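Side-chain contact in transcription regulator PadR N-terminal domain-containing protein (Streptococcus mutans, PDB 3L9F), which probably acts as a PadR-family transcription regulator, binding DNA through its N-terminal domain, and is able to bind a metal ion: residues 165-168 with 169-173. Numbering follows the deposited sequence.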
loop_
_atom_site.group_PDB
_atom_site.type_symbol
_atom_site.label_atom_id
_atom_site.label_comp_id
_atom_site.label_asym_id
_atom_site.label_seq_id
_atom_site.Cartn_x
_atom_site.Cartn_y
_atom_site.Cartn_z
ATOM N N GLU A 165 13.867 -10.080 12.580
ATOM C CA GLU A 165 14.960 -9.579 13.415
ATOM C C GLU A 165 14.482 -8.510 14.410
ATOM O O GLU A 165 14.912 -8.487 15.564
ATOM C CB GLU A 165 16.116 -9.067 12.551
ATOM C CG GLU A 165 16.818 -10.183 11.766
ATOM C CD GLU A 165 17.965 -9.683 10.890
ATOM O OE1 GLU A 165 18.108 -8.450 10.729
ATOM O OE2 GLU A 165 18.719 -10.528 10.351
ATOM N N ASN A 166 13.585 -7.628 13.981
ATOM C CA ASN A 166 13.023 -6.654 14.915
ATOM C C ASN A 166 12.131 -7.313 15.969
ATOM O O ASN A 166 12.128 -6.924 17.137
ATOM C CB ASN A 166 12.289 -5.530 14.170
ATOM C CG ASN A 166 13.240 -4.498 13.601
ATOM O OD1 ASN A 166 14.079 -3.951 14.327
ATOM N ND2 ASN A 166 13.131 -4.233 12.298
ATOM N N LEU A 167 11.387 -8.331 15.565
ATOM C CA LEU A 167 10.532 -9.027 16.514
ATOM C C LEU A 167 11.403 -9.605 17.632
ATOM O O LEU A 167 11.101 -9.448 18.819
ATOM C CB LEU A 167 9.768 -10.148 15.818
ATOM C CG LEU A 167 9.055 -11.137 16.741
ATOM C CD1 LEU A 167 7.930 -10.475 17.529
ATOM C CD2 LEU A 167 8.517 -12.310 15.943
ATOM N N GLU A 168 12.488 -10.267 17.234
ATOM C CA GLU A 168 13.385 -10.910 18.188
ATOM C C GLU A 168 13.993 -9.891 19.141
ATOM O O GLU A 168 13.988 -10.098 20.355
ATOM C CB GLU A 168 14.490 -11.673 17.454
ATOM C CG GLU A 168 15.465 -12.397 18.388
ATOM C CD GLU A 168 16.416 -13.347 17.661
ATOM O OE1 GLU A 168 17.354 -13.859 18.314
ATOM O OE2 GLU A 168 16.228 -13.582 16.445
ATOM N N ILE A 169 14.506 -8.788 18.588
ATOM C CA ILE A 169 15.141 -7.734 19.391
ATOM C C ILE A 169 14.161 -7.058 20.336
ATOM O O ILE A 169 14.446 -6.889 21.528
ATOM C CB ILE A 169 15.803 -6.659 18.507
ATOM C CG1 ILE A 169 17.044 -7.225 17.821
ATOM C CG2 ILE A 169 16.183 -5.433 19.331
ATOM C CD1 ILE A 169 17.558 -6.352 16.695
ATOM N N TRP A 170 13.005 -6.662 19.815
ATOM C CA TRP A 170 11.987 -6.058 20.663
ATOM C C TRP A 170 11.607 -6.993 21.806
ATOM O O TRP A 170 11.386 -6.554 22.934
ATOM C CB TRP A 170 10.743 -5.699 19.854
ATOM C CG TRP A 170 10.881 -4.432 19.084
ATOM C CD1 TRP A 170 11.578 -3.317 19.453
ATOM C CD2 TRP A 170 10.294 -4.134 17.816
ATOM N NE1 TRP A 170 11.464 -2.340 18.486
ATOM C CE2 TRP A 170 10.677 -2.823 17.473
ATOM C CE3 TRP A 170 9.475 -4.852 16.937
ATOM C CZ2 TRP A 170 10.267 -2.214 16.287
ATOM C CZ3 TRP A 170 9.079 -4.247 15.762
ATOM C CH2 TRP A 170 9.471 -2.944 15.447
ATOM N N LYS A 171 11.514 -8.284 21.508
ATOM C CA LYS A 171 11.166 -9.262 22.540
ATOM C C LYS A 171 12.298 -9.404 23.539
ATOM O O LYS A 171 12.065 -9.443 24.748
ATOM C CB LYS A 171 10.825 -10.618 21.923
ATOM C CG LYS A 171 9.351 -10.775 21.616
ATOM C CD LYS A 171 9.096 -11.758 20.483
ATOM C CE LYS A 171 9.563 -13.160 20.821
ATOM N NZ LYS A 171 8.859 -14.166 19.975
ATOM N N LYS A 172 13.526 -9.457 23.036
ATOM C CA LYS A 172 14.681 -9.594 23.915
ATOM C C LYS A 172 14.737 -8.429 24.886
ATOM O O LYS A 172 15.042 -8.611 26.066
ATOM C CB LYS A 172 15.979 -9.675 23.121
ATOM C CG LYS A 172 17.183 -10.083 23.963
ATOM C CD LYS A 172 18.453 -10.152 23.130
ATOM C CE LYS A 172 18.954 -8.764 22.775
ATOM N NZ LYS A 172 20.157 -8.809 21.893
ATOM N N LYS A 173 14.414 -7.237 24.389
ATOM C CA LYS A 173 14.488 -6.018 25.183
ATOM C C LYS A 173 13.299 -5.820 26.112
ATOM O O LYS A 173 13.294 -4.892 26.928
ATOM C CB LYS A 173 14.632 -4.801 24.277
ATOM C CG LYS A 173 15.894 -4.810 23.447
ATOM C CD LYS A 173 15.945 -3.613 22.523
ATOM C CE LYS A 173 16.307 -2.345 23.275
ATOM N NZ LYS A 173 16.599 -1.242 22.327
#
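Trp170 and Asn166 meet one turn apart near the C-terminal end of helix 142-172, where four successive backbone hydrogen bonds, each from an N-H to the carbonyl oxygen four residues earlier, join residues 165-168 to 169-172. Trp170 N to Asn166 O measures 2.8 Å and is nearly straight at 167°; Lys172 N to Glu168 O is equally short, also 2.8 Å. Asn166 CB sits over one face of the indole, 4.0 Å from the centroid of the Trp170 six-membered ring, as a CH-pi contact displaced toward the rim. Trp170 CG lies beside its own backbone N (chi1 -80°), which swings the ring back over the preceding turn, with CE3 3.4 Å from Asn166 O. On the adjoining flank the Leu167 and Lys171 side chains run slantwise over one another, and Leu167 CD1 presses on Lys171 CD at a tight 3.4 Å. Glu168 OE1 and Lys172 NZ, oppositely charged, stay 6.8 Å apart, so any attraction is probably weak. The end of Glu165 leads away from residues 169-173, its OE2 salt-bridged to Lys161. The turn belongs to a predicted coiled coil: Leu167 and Trp170 pack on Ile184 of the following helix 178-202 and on Leu176 in the connecting loop, while Asn166 and Trp170 also touch Gln62 of helix 52-62.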